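Local structure of chloride intracellular channel exc-4 (Caenorhabditis elegans, 2YV9) at residues A[27-32]-A[241-246]; A[166-171]-A[213-218]; A[21-26]-A[61-66]. The protein may insert into membranes to form chloride channels, and is required to regulate lumen size as the worm's excretory canal grows. All blocks are in the same frame, centred on the assembly; numbering follows the deposited sequence. Where two conformers were deposited one is given.

Interaction 1: residues A[27-32]-A[241-246]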
loop_
_atom_site.group_PDB
_atom_site.type_symbol
_atom_site.label_atom_id
_atom_site.label_comp_id
_atom_site.label_asym_id
_atom_site.label_seq_id
_atom_site.Cartn_x
_atom_site.Cartn_y
_atom_site.Cartn_z
ATOM N N SER A 27 -15.228 -8.068 5.838
ATOM C CA SER A 27 -15.164 -9.343 6.511
ATOM C C SER A 27 -15.395 -10.471 5.521
ATOM O O SER A 27 -16.262 -10.353 4.670
ATOM C CB SER A 27 -16.268 -9.423 7.546
ATOM O OG SER A 27 -16.470 -10.769 7.956
ATOM N N GLY A 28 -14.643 -11.556 5.640
ATOM C CA GLY A 28 -14.899 -12.747 4.818
ATOM C C GLY A 28 -16.045 -13.599 5.356
ATOM O O GLY A 28 -16.370 -14.652 4.770
ATOM N N ILE A 29 -16.676 -13.192 6.446
ATOM C CA ILE A 29 -17.832 -13.978 6.984
ATOM C C ILE A 29 -19.096 -13.334 6.429
ATOM O O ILE A 29 -19.970 -14.019 5.861
ATOM C CB ILE A 29 -17.870 -13.959 8.558
ATOM C CG1 ILE A 29 -16.650 -14.652 9.159
ATOM C CG2 ILE A 29 -19.139 -14.623 9.115
ATOM C CD1 ILE A 29 -16.592 -14.514 10.693
ATOM N N ASP A 30 -19.207 -12.024 6.627
ATOM C CA ASP A 30 -20.327 -11.221 6.120
ATOM C C ASP A 30 -19.779 -9.959 5.485
ATOM O O ASP A 30 -19.301 -9.065 6.171
ATOM C CB ASP A 30 -21.255 -10.854 7.232
ATOM C CG ASP A 30 -22.467 -10.046 6.768
ATOM O OD1 ASP A 30 -22.501 -9.572 5.618
ATOM O OD2 ASP A 30 -23.386 -9.893 7.593
ATOM N N ALA A 31 -19.863 -9.873 4.167
ATOM C CA ALA A 31 -19.212 -8.766 3.436
ATOM C C ALA A 31 -19.799 -7.387 3.708
ATOM O O ALA A 31 -19.219 -6.388 3.250
ATOM C CB ALA A 31 -19.198 -9.037 1.917
ATOM N N ARG A 32 -20.933 -7.305 4.400
ATOM C CA ARG A 32 -21.508 -6.031 4.802
ATOM C C ARG A 32 -20.776 -5.451 6.018
ATOM O O ARG A 32 -20.941 -4.278 6.313
ATOM C CB ARG A 32 -22.975 -6.175 5.131
ATOM C CG ARG A 32 -23.780 -6.690 3.913
ATOM C CD ARG A 32 -25.205 -7.068 4.286
ATOM N NE ARG A 32 -25.270 -8.083 5.344
ATOM C CZ ARG A 32 -26.373 -8.739 5.704
ATOM N NH1 ARG A 32 -27.530 -8.517 5.089
ATOM N NH2 ARG A 32 -26.316 -9.634 6.685
ATOM N N ASP A 241 -15.053 -8.507 16.994
ATOM C CA ASP A 241 -14.180 -9.563 17.454
ATOM C C ASP A 241 -14.090 -10.730 16.457
ATOM O O ASP A 241 -13.010 -11.255 16.152
ATOM C CB ASP A 241 -14.671 -10.173 18.766
ATOM C CG ASP A 241 -14.895 -9.161 19.880
ATOM O OD1 ASP A 241 -14.278 -8.040 19.900
ATOM O OD2 ASP A 241 -15.690 -9.524 20.769
ATOM N N GLN A 242 -15.259 -11.132 15.948
ATOM C CA GLN A 242 -15.321 -12.297 15.080
ATOM C C GLN A 242 -14.601 -12.078 13.768
ATOM O O GLN A 242 -14.024 -13.024 13.207
ATOM C CB GLN A 242 -16.768 -12.663 14.782
ATOM C CG GLN A 242 -17.538 -13.182 15.994
ATOM C CD GLN A 242 -17.887 -12.114 16.984
ATOM O OE1 GLN A 242 -17.981 -10.922 16.658
ATOM N NE2 GLN A 242 -18.151 -12.536 18.208
ATOM N N ASP A 243 -14.619 -10.829 13.290
ATOM C CA ASP A 243 -13.956 -10.497 12.050
ATOM C C ASP A 243 -12.427 -10.357 12.239
ATOM O O ASP A 243 -11.667 -10.609 11.320
ATOM C CB ASP A 243 -14.581 -9.267 11.386
ATOM C CG ASP A 243 -16.025 -9.488 11.094
ATOM O OD1 ASP A 243 -16.245 -10.624 10.577
ATOM O OD2 ASP A 243 -16.883 -8.650 11.472
ATOM N N ILE A 244 -11.983 -9.978 13.443
ATOM C CA ILE A 244 -10.569 -9.962 13.705
ATOM C C ILE A 244 -10.070 -11.424 13.727
ATOM O O ILE A 244 -9.070 -11.756 13.097
ATOM C CB ILE A 244 -10.239 -9.275 15.057
ATOM C CG1 ILE A 244 -10.618 -7.781 15.001
ATOM C CG2 ILE A 244 -8.722 -9.434 15.358
ATOM C CD1 ILE A 244 -10.598 -7.017 16.386
ATOM N N ILE A 245 -10.782 -12.276 14.473
ATOM C CA ILE A 245 -10.421 -13.706 14.577
ATOM C C ILE A 245 -10.413 -14.335 13.195
ATOM O O ILE A 245 -9.434 -14.980 12.788
ATOM C CB ILE A 245 -11.367 -14.436 15.521
ATOM C CG1 ILE A 245 -11.198 -13.960 16.967
ATOM C CG2 ILE A 245 -11.093 -15.932 15.472
ATOM C CD1 ILE A 245 -12.484 -14.111 17.788
ATOM N N HIS A 246 -11.449 -14.071 12.400
ATOM C CA HIS A 246 -11.539 -14.669 11.074
ATOM C C HIS A 246 -10.449 -14.223 10.119
ATOM O O HIS A 246 -9.944 -15.011 9.349
ATOM C CB HIS A 246 -12.897 -14.365 10.480
ATOM C CG HIS A 246 -13.210 -15.197 9.279
ATOM N ND1 HIS A 246 -13.054 -14.737 7.989
ATOM C CD2 HIS A 246 -13.628 -16.482 9.175
ATOM C CE1 HIS A 246 -13.389 -15.698 7.141
ATOM N NE2 HIS A 246 -13.732 -16.770 7.835
HETATM O O HOH W 1 -12.460 -12.184 7.214
#

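Interaction 2: residues A[166-171]-A[213-218]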
loop_
_atom_site.group_PDB
_atom_site.type_symbol
_atom_site.label_atom_id
_atom_site.label_comp_id
_atom_site.label_asym_id
_atom_site.label_seq_id
_atom_site.Cartn_x
_atom_site.Cartn_y
_atom_site.Cartn_z
ATOM N N GLU A 166 7.906 -8.684 26.401
ATOM C CA GLU A 166 9.012 -7.684 26.508
ATOM C C GLU A 166 8.671 -6.383 25.793
ATOM O O GLU A 166 8.907 -5.290 26.311
ATOM C CB GLU A 166 10.280 -8.285 25.903
ATOM C CG GLU A 166 11.510 -7.454 26.199
ATOM C CD GLU A 166 12.786 -7.993 25.574
ATOM O OE1 GLU A 166 12.790 -9.123 25.023
ATOM O OE2 GLU A 166 13.791 -7.246 25.630
ATOM N N GLN A 167 8.151 -6.468 24.576
ATOM C CA GLN A 167 7.833 -5.238 23.781
ATOM C C GLN A 167 6.637 -4.465 24.363
ATOM O O GLN A 167 6.607 -3.206 24.453
ATOM C CB GLN A 167 7.594 -5.581 22.325
ATOM C CG GLN A 167 8.767 -6.242 21.663
ATOM C CD GLN A 167 9.989 -5.295 21.626
ATOM O OE1 GLN A 167 9.869 -4.077 21.377
ATOM N NE2 GLN A 167 11.156 -5.848 21.922
ATOM N N LEU A 168 5.636 -5.220 24.792
ATOM C CA LEU A 168 4.504 -4.643 25.528
ATOM C C LEU A 168 5.012 -3.921 26.777
ATOM O O LEU A 168 4.541 -2.820 27.121
ATOM C CB LEU A 168 3.503 -5.741 25.928
ATOM C CG LEU A 168 2.683 -6.276 24.768
ATOM C CD1 LEU A 168 1.928 -7.582 25.212
ATOM C CD2 LEU A 168 1.709 -5.259 24.188
ATOM N N SER A 169 5.980 -4.547 27.442
ATOM C CA SER A 169 6.612 -3.950 28.620
ATOM C C SER A 169 7.354 -2.669 28.240
ATOM O O SER A 169 7.237 -1.674 28.943
ATOM C CB SER A 169 7.569 -4.890 29.313
ATOM O OG SER A 169 7.990 -4.264 30.524
ATOM N N ASN A 170 8.065 -2.697 27.114
ATOM C CA ASN A 170 8.800 -1.507 26.614
ATOM C C ASN A 170 7.863 -0.322 26.331
ATOM O O ASN A 170 8.111 0.818 26.730
ATOM C CB ASN A 170 9.621 -1.860 25.388
ATOM C CG ASN A 170 10.797 -2.804 25.696
ATOM O OD1 ASN A 170 11.202 -2.967 26.840
ATOM N ND2 ASN A 170 11.336 -3.428 24.644
ATOM N N ILE A 171 6.748 -0.610 25.689
ATOM C CA ILE A 171 5.705 0.387 25.482
ATOM C C ILE A 171 5.054 0.909 26.784
ATOM O O ILE A 171 4.862 2.139 26.953
ATOM C CB ILE A 171 4.668 -0.147 24.463
ATOM C CG1 ILE A 171 5.361 -0.534 23.128
ATOM C CG2 ILE A 171 3.575 0.905 24.242
ATOM C CD1 ILE A 171 4.406 -1.162 22.074
ATOM N N ASP A 213 -3.448 -12.947 27.751
ATOM C CA ASP A 213 -3.911 -11.562 27.727
ATOM C C ASP A 213 -2.664 -10.678 27.801
ATOM O O ASP A 213 -1.543 -11.142 28.097
ATOM C CB ASP A 213 -4.800 -11.276 28.936
ATOM C CG ASP A 213 -5.772 -10.114 28.711
ATOM O OD1 ASP A 213 -5.759 -9.470 27.648
ATOM O OD2 ASP A 213 -6.610 -9.902 29.611
ATOM N N ILE A 214 -2.878 -9.406 27.494
ATOM C CA ILE A 214 -1.804 -8.419 27.559
ATOM C C ILE A 214 -1.556 -8.294 29.069
ATOM O O ILE A 214 -2.516 -8.137 29.809
ATOM C CB ILE A 214 -2.257 -7.089 26.922
ATOM C CG1 ILE A 214 -2.372 -7.178 25.394
ATOM C CG2 ILE A 214 -1.307 -5.930 27.339
ATOM C CD1 ILE A 214 -3.005 -5.991 24.784
ATOM N N PRO A 215 -0.297 -8.471 29.549
ATOM C CA PRO A 215 -0.129 -8.586 31.000
ATOM C C PRO A 215 -0.777 -7.481 31.818
ATOM O O PRO A 215 -0.639 -6.292 31.486
ATOM C CB PRO A 215 1.378 -8.618 31.172
ATOM C CG PRO A 215 1.891 -9.266 29.882
ATOM C CD PRO A 215 0.955 -8.743 28.824
ATOM N N HIS A 216 -1.468 -7.856 32.887
ATOM C CA HIS A 216 -2.294 -6.925 33.675
ATOM C C HIS A 216 -1.489 -5.922 34.524
ATOM O O HIS A 216 -2.015 -4.917 35.006
ATOM C CB HIS A 216 -3.241 -7.771 34.549
ATOM C CG HIS A 216 -4.279 -8.483 33.754
ATOM N ND1 HIS A 216 -5.313 -9.193 34.330
ATOM C CD2 HIS A 216 -4.441 -8.605 32.408
ATOM C CE1 HIS A 216 -6.079 -9.693 33.380
ATOM N NE2 HIS A 216 -5.581 -9.352 32.206
ATOM N N ASN A 217 -0.209 -6.188 34.696
ATOM C CA ASN A 217 0.656 -5.292 35.480
ATOM C C ASN A 217 1.148 -4.087 34.670
ATOM O O ASN A 217 1.737 -3.163 35.228
ATOM C CB ASN A 217 1.821 -6.071 36.086
ATOM C CG ASN A 217 2.807 -6.564 35.055
ATOM O OD1 ASN A 217 2.444 -7.260 34.130
ATOM N ND2 ASN A 217 4.075 -6.219 35.231
ATOM N N PHE A 218 0.920 -4.087 33.352
ATOM C CA PHE A 218 1.324 -2.986 32.488
ATOM C C PHE A 218 0.246 -1.883 32.507
ATOM O O PHE A 218 -0.532 -1.676 31.553
ATOM C CB PHE A 218 1.540 -3.479 31.065
ATOM C CG PHE A 218 2.626 -4.504 30.922
ATOM C CD1 PHE A 218 3.622 -4.684 31.890
ATOM C CD2 PHE A 218 2.660 -5.301 29.786
ATOM C CE1 PHE A 218 4.597 -5.654 31.722
ATOM C CE2 PHE A 218 3.646 -6.226 29.584
ATOM C CZ PHE A 218 4.613 -6.431 30.545
#

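Interaction 3: residues A[21-26]-A[61-66]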
loop_
_atom_site.group_PDB
_atom_site.type_symbol
_atom_site.label_atom_id
_atom_site.label_comp_id
_atom_site.label_asym_id
_atom_site.label_seq_id
_atom_site.Cartn_x
_atom_site.Cartn_y
_atom_site.Cartn_z
ATOM N N GLU A 21 -13.638 9.289 0.042
ATOM C CA GLU A 21 -14.282 7.994 0.226
ATOM C C GLU A 21 -13.162 6.983 0.439
ATOM O O GLU A 21 -12.170 7.002 -0.274
ATOM C CB GLU A 21 -15.167 7.638 -0.976
ATOM C CG GLU A 21 -16.136 8.774 -1.334
ATOM C CD GLU A 21 -16.860 8.561 -2.649
ATOM O OE1 GLU A 21 -17.535 7.514 -2.792
ATOM O OE2 GLU A 21 -16.783 9.460 -3.523
ATOM N N LEU A 22 -13.297 6.181 1.488
ATOM C CA LEU A 22 -12.360 5.118 1.795
ATOM C C LEU A 22 -13.034 3.779 1.601
ATOM O O LEU A 22 -14.098 3.527 2.167
ATOM C CB LEU A 22 -11.906 5.246 3.238
ATOM C CG LEU A 22 -10.821 4.240 3.617
ATOM C CD1 LEU A 22 -9.491 4.573 2.952
ATOM C CD2 LEU A 22 -10.668 4.275 5.118
ATOM N N TYR A 23 -12.392 2.925 0.797
ATOM C CA TYR A 23 -12.859 1.576 0.551
ATOM C C TYR A 23 -11.991 0.697 1.426
ATOM O O TYR A 23 -10.774 0.811 1.390
ATOM C CB TYR A 23 -12.658 1.195 -0.922
ATOM C CG TYR A 23 -13.628 1.869 -1.864
ATOM C CD1 TYR A 23 -14.765 1.226 -2.309
ATOM C CD2 TYR A 23 -13.429 3.191 -2.259
ATOM C CE1 TYR A 23 -15.655 1.856 -3.163
ATOM C CE2 TYR A 23 -14.306 3.815 -3.120
ATOM C CZ TYR A 23 -15.416 3.150 -3.563
ATOM O OH TYR A 23 -16.290 3.802 -4.415
ATOM N N VAL A 24 -12.617 -0.148 2.221
ATOM C CA VAL A 24 -11.934 -1.031 3.150
ATOM C C VAL A 24 -12.270 -2.494 2.825
ATOM O O VAL A 24 -13.357 -2.809 2.384
ATOM C CB VAL A 24 -12.256 -0.697 4.621
ATOM C CG1 VAL A 24 -11.799 0.771 4.957
ATOM C CG2 VAL A 24 -13.749 -0.951 4.968
ATOM N N LYS A 25 -11.326 -3.380 3.117
ATOM C CA LYS A 25 -11.560 -4.797 2.960
ATOM C C LYS A 25 -12.695 -5.272 3.872
ATOM O O LYS A 25 -12.677 -5.011 5.063
ATOM C CB LYS A 25 -10.282 -5.568 3.300
ATOM C CG LYS A 25 -10.433 -7.064 3.071
ATOM C CD LYS A 25 -9.342 -7.936 3.707
ATOM C CE LYS A 25 -9.784 -9.423 3.649
ATOM N NZ LYS A 25 -10.997 -9.735 4.544
ATOM N N ALA A 26 -13.688 -5.966 3.303
ATOM C CA ALA A 26 -14.808 -6.493 4.060
ATOM C C ALA A 26 -14.432 -7.772 4.817
ATOM O O ALA A 26 -13.533 -8.526 4.419
ATOM C CB ALA A 26 -16.006 -6.811 3.089
ATOM N N LYS A 61 -16.826 2.551 2.731
ATOM C CA LYS A 61 -17.532 1.444 2.074
ATOM C C LYS A 61 -16.705 0.174 2.128
ATOM O O LYS A 61 -15.501 0.226 1.911
ATOM C CB LYS A 61 -17.808 1.779 0.610
ATOM C CG LYS A 61 -18.750 2.945 0.432
ATOM C CD LYS A 61 -19.007 3.277 -1.026
ATOM C CE LYS A 61 -19.915 4.497 -1.162
ATOM N NZ LYS A 61 -21.217 4.320 -0.460
ATOM N N THR A 62 -17.366 -0.953 2.399
ATOM C CA THR A 62 -16.697 -2.233 2.504
ATOM C C THR A 62 -16.726 -2.951 1.164
ATOM O O THR A 62 -17.710 -2.876 0.438
ATOM C CB THR A 62 -17.354 -3.164 3.551
ATOM O OG1 THR A 62 -18.638 -3.603 3.058
ATOM C CG2 THR A 62 -17.474 -2.465 4.968
ATOM N N VAL A 63 -15.665 -3.686 0.863
ATOM C CA VAL A 63 -15.563 -4.412 -0.387
ATOM C C VAL A 63 -15.015 -5.817 -0.208
ATOM O O VAL A 63 -14.126 -6.088 0.604
ATOM C CB VAL A 63 -14.666 -3.622 -1.381
ATOM C CG1 VAL A 63 -14.337 -4.456 -2.597
ATOM C CG2 VAL A 63 -15.346 -2.340 -1.787
ATOM N N ASN A 64 -15.549 -6.735 -1.005
ATOM C CA ASN A 64 -15.024 -8.055 -1.107
ATOM C C ASN A 64 -13.938 -7.978 -2.161
ATOM O O ASN A 64 -14.213 -7.761 -3.338
ATOM C CB ASN A 64 -16.163 -8.990 -1.530
ATOM C CG ASN A 64 -15.776 -10.419 -1.525
ATOM O OD1 ASN A 64 -14.615 -10.764 -1.725
ATOM N ND2 ASN A 64 -16.770 -11.291 -1.345
ATOM N N VAL A 65 -12.690 -8.088 -1.733
ATOM C CA VAL A 65 -11.562 -7.959 -2.643
ATOM C C VAL A 65 -11.550 -9.012 -3.747
ATOM O O VAL A 65 -10.798 -8.899 -4.729
ATOM C CB VAL A 65 -10.212 -8.041 -1.895
ATOM C CG1 VAL A 65 -10.076 -6.883 -0.896
ATOM C CG2 VAL A 65 -10.058 -9.399 -1.207
ATOM N N ASN A 66 -12.397 -10.024 -3.579
ATOM C CA ASN A 66 -12.499 -11.094 -4.553
ATOM C C ASN A 66 -13.601 -10.852 -5.581
ATOM O O ASN A 66 -13.689 -11.602 -6.556
ATOM C CB ASN A 66 -12.668 -12.436 -3.821
ATOM C CG ASN A 66 -11.371 -12.886 -3.145
ATOM O OD1 ASN A 66 -10.348 -13.072 -3.815
ATOM N ND2 ASN A 66 -11.401 -13.041 -1.819
HETATM O O HOH W 2 -12.822 -9.071 1.465
#

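Interaction 1: residues A[27-32]-A[241-246]
The one direct hydrogen bond between the loop 27-32 and the helical segment 241-246 runs from S27 OG to D243 OD1, a short 2.6 Å. With OG anti to the backbone N (chi1 164°), the hydroxyl comes down on the carboxylate from well above its plane. S27 OG also accepts from I29 N at 2.9 Å and from D30 N at 3.3 Å, so an ST turn and an ST motif share one oxygen, and the hydroxyl is gripped by three bonds. An alanine here would probably loosen the turn and leave D243 OD1 without this donor. D243 OD2 makes a salt bridge with R33. In this GST-like fold, the contact joins the loop that follows the first strand of the thioredoxin-like domain to a helix of the all-helical domain. Apolar contact comes from I29, whose CG1 sits 3.5 Å from the centroid of the H246 ring, 14° off the normal, as a CH-pi contact over the face. I29 CD1 continues past the ring to H246 CB at 3.7 Å. Water makes the third link: it accepts from G28 N at 2.8 Å and meets H246 ND1 at 2.7 Å, in the plane of the imidazole.

Interaction 2: residues A[166-171]-A[213-218]
F218 CG stands anti to its carbonyl carbon (chi1 -62°), which sends the ring from the loop toward helix 155-178. L168 has the same first torsion (chi1 -73°), with chi2 extended, and so reaches from the helix toward I214 and P215. The phenyl ring rests against the helix backbone: S169 CA lies 4.0 Å from the F218 ring centroid and 21° off its normal, a CH-pi contact offset toward the rim. S169 CB follows at 3.6 Å from F218 CZ, while L168 CB is 3.7 Å from F218 CE2. P215 CB covers the opposite face of the ring, so F218 is clamped between its own turn and the helix. Farther along, L168 CD1 meets P215 CD at 3.9 Å, the two side chains crossing at about a right angle, and lies 4.2 Å from I214 CG2. The hydroxyl of S169 turns to Q173 on its own helix. L126, L199 and L221 extend the apolar surroundings of L168 across three other helices. The loop makes a type I beta turn from P215 to F218, with F218 at the N-cap position of helix 219-228: an interhelical turn packed on a neighbouring helix in the all-helical domain of a GST-like fold.

Interaction 3: residues A[21-26]-A[61-66]
Four backbone hydrogen bonds join segments 21-26 and 61-66 as parallel neighbours, with donors taken in turn from each side. K61 N gives to L22 O at 3.0 Å, and K61 O in return accepts from V24 N at 2.9 Å. V24 O then takes V63 N at 2.9 Å. These three donors all arrive nearly along the C=O axis. The last bond differs: A26 N reaches V63 O at 2.7 Å from above the carbonyl plane, where the first segment has already left its strand. K61 O and V24 O receive further CA-H...O contacts from Y23 and T62. On its other edge, strand 19-25 is served by I81 and I83, whose backbones bond to Y23 and E21, so it lies inside the sheet. The pair belongs to a right-handed beta-alpha-beta crossover, strand 19-25, helix 38-52, strand 57-63, in the thioredoxin-like N-terminal domain of this GST-like protein. Side chains meet on both faces. V63 CG2 approaches the Y23 ring at its edge, in plane, 3.7 Å from Y23 CD1; on the opposite face, V24 CG2 and T62 CG2 come to 4.0 Å. T62 OG1 sits in the crowded position between backbone N and carbonyl carbon (chi1 70°), and is hydrogen-bonded to A31 O. Beyond the strands, A26 O accepts from K25 NZ at 2.8 Å, in the carbonyl plane, and from a water that also takes a weak bond from V65 N. Bent at chi4 (-67°), the K25 chain brings NZ back to that carbonyl while the same ammonium makes a salt bridge with E250. N64 OD1 accepts from N66 N, closing an Asx turn.

In the fold
Interactions 1 and 3 are neighbours, their centres 13 Å apart, because segment 27-32 continues directly from segment 21-26. They touch where A31 O lies 2.9 Å from T62 OG1, a probable hydrogen bond, so the loop facing helix 241-251 is also tied to strand 57-63. That helix carries both D243 and H246 and the partner of K25. Interaction 2 lies apart in the helical domain, its centre 27 Å from that of interaction 1 and 33 Å from that of interaction 3. The calcium ion, bound by Q78, P80 and T92, lies near interaction 3: the L22 side chain is about 8 Å from it and touches P80, while V65 touches Q78.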